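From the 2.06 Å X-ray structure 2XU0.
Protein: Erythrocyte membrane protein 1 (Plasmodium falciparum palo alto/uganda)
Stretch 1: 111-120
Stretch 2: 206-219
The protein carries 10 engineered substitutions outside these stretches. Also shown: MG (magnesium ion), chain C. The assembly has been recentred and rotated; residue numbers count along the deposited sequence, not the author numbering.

Stretch 1 111-120: AYCNSDKIRG
Stretch 2 206-219: RDMFLPNKDDKVQK

Stretch 1 has no regular helix or strand, and stretch 2 is loop or turn until a helix begins at Lys216. They run antiparallel, Lys117 opposite Leu210 (CA–CA 4.4 Å), Ile118 opposite Phe209 (4.8 Å) and Arg119 opposite Met208 (5.0 Å), and a single beta bridge joins Ile118 to Phe209.

Tyr112 (phi/psi -106/115, chi1 t, chi2 94°) points toward stretch 2, its CD2 4.4 Å from CE1 of Phe209. Its hydroxyl OH accepts a bond from Lys117 N (3.0 Å), so one aromatic side chain serves both packing and turn. That type I turn runs from Ser115 (-91/-36) through Asp116 (-62/-39) and Lys117 (-94/4) to Ile118 (-131/121). It brings Ser115 O and Ile118 O to the magnesium ion, 2.3 and 2.4 Å from MG. Water 1 donates to Leu210 O (3.2 Å) and weakly to Asp116 O (3.3 Å).

Leu210 N donates to Lys117 O (2.6 Å, 169°), and Arg119 N to Met208 O (2.9 Å, 162°); these bonds flank the bridge. The Lys117 chain (m, t, t, p) leaves sideways and its end leads away from stretch 2, though its methylenes run beside that backbone, with CE 3.3 Å from Pro211 O. Ile118 (m, t) supplies branched, apolar bulk: CG2 lies 4.1 Å from CB of Met208 (m, t, m), and CG1 4.2 Å from CD1 of Phe209 (chi1 t, chi2 69°), at that ring's edge.

Arg119 (-67/127; m, t, t, chi4 92°) has the length and charge to join two acidic residues of stretch 2, Asp207 and Asp215. NH1 bonds weakly to Phe209 O (2.6 Å, 126°) and forms a salt bridge with Asp207 OD2 (3.6 Å); NH2 forms another with Asp215 OD1 (2.8 Å). Leu210 CA covers one guanidinium face. Gly120 (97/-24) ends the stretch with backbone angles that would jam a CB against the preceding carbonyl.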

# COMPACT_ATOMS: atom_id res chain seq x y z
N ALA A 111 1.69 -8.20 -7.37
CA ALA A 111 0.78 -8.29 -6.21
C ALA A 111 0.26 -9.74 -6.18
O ALA A 111 0.23 -10.40 -7.23
CB ALA A 111 -0.39 -7.33 -6.38
N TYR A 112 -0.13 -10.24 -5.01
CA TYR A 112 -0.73 -11.57 -4.87
C TYR A 112 -2.25 -11.40 -4.61
O TYR A 112 -2.61 -10.87 -3.56
CB TYR A 112 -0.06 -12.37 -3.74
CG TYR A 112 -0.66 -13.75 -3.58
CD1 TYR A 112 -0.10 -14.86 -4.22
CD2 TYR A 112 -1.83 -13.95 -2.85
CE1 TYR A 112 -0.67 -16.13 -4.10
CE2 TYR A 112 -2.43 -15.20 -2.75
CZ TYR A 112 -1.83 -16.29 -3.36
OH TYR A 112 -2.41 -17.53 -3.19
N CYS A 113 -3.10 -11.85 -5.56
CA CYS A 113 -4.58 -11.75 -5.52
C CYS A 113 -5.27 -13.13 -5.52
O CYS A 113 -6.49 -13.19 -5.61
CB CYS A 113 -5.10 -10.89 -6.68
SG CYS A 113 -4.24 -9.31 -6.88
N ASN A 114 -4.53 -14.23 -5.42
CA ASN A 114 -5.11 -15.58 -5.41
C ASN A 114 -5.59 -16.01 -4.01
O ASN A 114 -5.52 -15.23 -3.06
CB ASN A 114 -4.16 -16.62 -6.06
CG ASN A 114 -3.82 -16.34 -7.51
OD1 ASN A 114 -4.62 -15.79 -8.29
ND2 ASN A 114 -2.62 -16.73 -7.92
N SER A 115 -6.08 -17.26 -3.87
CA SER A 115 -6.68 -17.74 -2.63
C SER A 115 -5.87 -18.43 -1.56
O SER A 115 -6.23 -18.29 -0.39
CB SER A 115 -7.94 -18.54 -2.93
OG SER A 115 -7.68 -19.59 -3.84
N ASP A 116 -4.86 -19.24 -1.91
CA ASP A 116 -4.14 -20.01 -0.88
C ASP A 116 -3.41 -19.15 0.18
O ASP A 116 -3.45 -19.47 1.37
CB ASP A 116 -3.20 -21.07 -1.50
CG ASP A 116 -3.81 -21.98 -2.56
OD1 ASP A 116 -5.03 -22.25 -2.49
OD2 ASP A 116 -3.07 -22.41 -3.47
N LYS A 117 -2.81 -18.02 -0.26
CA LYS A 117 -2.06 -17.14 0.63
C LYS A 117 -2.88 -15.95 1.23
O LYS A 117 -2.31 -15.10 1.92
CB LYS A 117 -0.76 -16.65 -0.05
CG LYS A 117 0.16 -17.77 -0.53
CD LYS A 117 1.57 -17.24 -0.74
CE LYS A 117 2.58 -18.35 -0.96
NZ LYS A 117 2.64 -18.75 -2.39
N ILE A 118 -4.19 -15.90 0.97
CA ILE A 118 -5.00 -14.81 1.53
C ILE A 118 -6.24 -15.36 2.17
O ILE A 118 -7.06 -15.95 1.48
CB ILE A 118 -5.31 -13.63 0.53
CG1 ILE A 118 -4.03 -12.79 0.27
CG2 ILE A 118 -6.44 -12.68 1.10
CD1 ILE A 118 -4.09 -11.82 -0.77
N ARG A 119 -6.40 -15.08 3.48
CA ARG A 119 -7.57 -15.47 4.28
C ARG A 119 -8.76 -14.68 3.78
O ARG A 119 -8.68 -13.46 3.63
CB ARG A 119 -7.35 -15.18 5.79
CG ARG A 119 -5.95 -15.51 6.32
CD ARG A 119 -5.70 -14.96 7.73
NE ARG A 119 -4.54 -15.59 8.35
CZ ARG A 119 -3.30 -15.11 8.28
NH1 ARG A 119 -3.06 -13.98 7.64
NH2 ARG A 119 -2.30 -15.76 8.85
N GLY A 120 -9.84 -15.37 3.45
CA GLY A 120 -11.00 -14.70 2.90
C GLY A 120 -11.03 -14.78 1.38
O GLY A 120 -12.10 -14.66 0.79
N ARG A 206 -5.13 -9.76 12.68
CA ARG A 206 -6.12 -9.29 11.71
C ARG A 206 -5.57 -9.39 10.29
O ARG A 206 -6.35 -9.39 9.35
CB ARG A 206 -6.49 -7.84 12.01
CG ARG A 206 -7.22 -7.63 13.35
CD ARG A 206 -7.33 -6.14 13.59
NE ARG A 206 -8.01 -5.77 14.84
CZ ARG A 206 -8.29 -4.52 15.17
NH1 ARG A 206 -7.98 -3.52 14.35
NH2 ARG A 206 -8.92 -4.25 16.30
N ASP A 207 -4.22 -9.48 10.13
CA ASP A 207 -3.58 -9.55 8.83
C ASP A 207 -4.12 -10.72 8.00
O ASP A 207 -4.33 -11.81 8.54
CB ASP A 207 -2.05 -9.60 9.01
CG ASP A 207 -1.33 -9.83 7.72
OD1 ASP A 207 -1.15 -8.85 6.95
OD2 ASP A 207 -1.11 -11.01 7.39
N MET A 208 -4.37 -10.48 6.71
CA MET A 208 -4.97 -11.46 5.77
C MET A 208 -3.94 -12.32 5.02
O MET A 208 -4.32 -13.27 4.35
CB MET A 208 -5.78 -10.71 4.69
CG MET A 208 -7.09 -10.12 5.14
SD MET A 208 -7.85 -9.31 3.70
CE MET A 208 -7.21 -7.72 3.83
N PHE A 209 -2.65 -11.96 5.08
CA PHE A 209 -1.66 -12.71 4.31
C PHE A 209 -1.18 -13.98 5.00
O PHE A 209 -0.85 -13.97 6.18
CB PHE A 209 -0.52 -11.81 3.81
CG PHE A 209 0.42 -12.43 2.79
CD1 PHE A 209 -0.02 -12.72 1.50
CD2 PHE A 209 1.77 -12.62 3.09
CE1 PHE A 209 0.87 -13.25 0.55
CE2 PHE A 209 2.64 -13.18 2.15
CZ PHE A 209 2.18 -13.50 0.89
N LEU A 210 -1.20 -15.09 4.26
CA LEU A 210 -0.77 -16.36 4.78
C LEU A 210 0.51 -16.74 4.02
O LEU A 210 0.42 -17.24 2.90
CB LEU A 210 -1.88 -17.39 4.58
CG LEU A 210 -1.61 -18.76 5.15
CD1 LEU A 210 -1.38 -18.68 6.65
CD2 LEU A 210 -2.75 -19.71 4.82
N PRO A 211 1.71 -16.42 4.57
CA PRO A 211 2.97 -16.68 3.82
C PRO A 211 3.13 -18.11 3.32
O PRO A 211 3.58 -18.32 2.20
CB PRO A 211 4.07 -16.29 4.81
CG PRO A 211 3.42 -15.41 5.80
CD PRO A 211 1.99 -15.81 5.89
N ASN A 212 2.72 -19.08 4.14
CA ASN A 212 2.74 -20.53 3.84
C ASN A 212 1.83 -21.26 4.84
O ASN A 212 1.44 -20.68 5.85
CB ASN A 212 4.19 -21.08 3.90
CG ASN A 212 4.92 -20.73 5.16
OD1 ASN A 212 4.43 -20.95 6.27
ND2 ASN A 212 6.10 -20.15 5.02
N LYS A 213 1.56 -22.55 4.58
CA LYS A 213 0.70 -23.42 5.41
C LYS A 213 1.06 -23.47 6.90
O LYS A 213 0.23 -23.86 7.71
CB LYS A 213 0.64 -24.86 4.82
CG LYS A 213 2.00 -25.60 4.84
CD LYS A 213 1.86 -27.09 4.52
CE LYS A 213 3.09 -27.87 4.93
NZ LYS A 213 3.20 -27.97 6.40
N ASP A 214 2.30 -23.14 7.27
CA ASP A 214 2.74 -23.24 8.66
C ASP A 214 2.25 -22.15 9.63
O ASP A 214 2.12 -22.42 10.83
CB ASP A 214 4.25 -23.48 8.74
CG ASP A 214 4.70 -24.77 8.05
OD1 ASP A 214 3.97 -25.79 8.15
OD2 ASP A 214 5.75 -24.74 7.36
N ASP A 215 1.98 -20.92 9.11
CA ASP A 215 1.49 -19.78 9.91
C ASP A 215 2.28 -19.55 11.20
O ASP A 215 1.70 -19.25 12.25
CB ASP A 215 -0.01 -19.96 10.23
CG ASP A 215 -0.88 -18.71 10.21
OD1 ASP A 215 -0.38 -17.66 9.75
OD2 ASP A 215 -2.07 -18.81 10.56
N LYS A 216 3.63 -19.72 11.11
CA LYS A 216 4.54 -19.62 12.27
C LYS A 216 4.46 -18.33 13.05
O LYS A 216 4.45 -18.37 14.28
CB LYS A 216 5.99 -19.98 11.88
CG LYS A 216 6.15 -21.50 11.83
CD LYS A 216 7.51 -21.96 11.34
CE LYS A 216 7.58 -23.47 11.24
NZ LYS A 216 8.93 -23.94 10.83
N VAL A 217 4.40 -17.17 12.34
CA VAL A 217 4.31 -15.86 13.02
C VAL A 217 3.09 -15.84 13.91
O VAL A 217 3.22 -15.55 15.09
CB VAL A 217 4.33 -14.64 12.04
CG1 VAL A 217 4.04 -13.34 12.79
CG2 VAL A 217 5.66 -14.54 11.31
N GLN A 218 1.91 -16.22 13.37
CA GLN A 218 0.65 -16.22 14.12
C GLN A 218 0.61 -17.21 15.27
O GLN A 218 0.12 -16.88 16.36
CB GLN A 218 -0.56 -16.40 13.20
CG GLN A 218 -0.83 -15.17 12.35
CD GLN A 218 -0.95 -13.89 13.16
OE1 GLN A 218 -1.63 -13.82 14.19
NE2 GLN A 218 -0.33 -12.84 12.70
N LYS A 219 1.14 -18.42 15.03
CA LYS A 219 1.18 -19.46 16.05
C LYS A 219 2.08 -19.05 17.21
O LYS A 219 1.69 -19.25 18.36
CB LYS A 219 1.56 -20.81 15.44
CG LYS A 219 0.46 -21.27 14.50
CD LYS A 219 0.63 -22.64 13.90
CE LYS A 219 -0.39 -22.83 12.79
NZ LYS A 219 -1.78 -23.00 13.31
MG MG C . -7.85 -18.22 1.20
O HOH W 1 -0.34 -20.33 2.25
O HOH W 2 -6.04 -18.90 2.71
O HOH W 3 -1.09 -12.84 9.28
O HOH W 4 -9.30 -18.21 3.11
O HOH W 5 -8.32 -20.55 0.63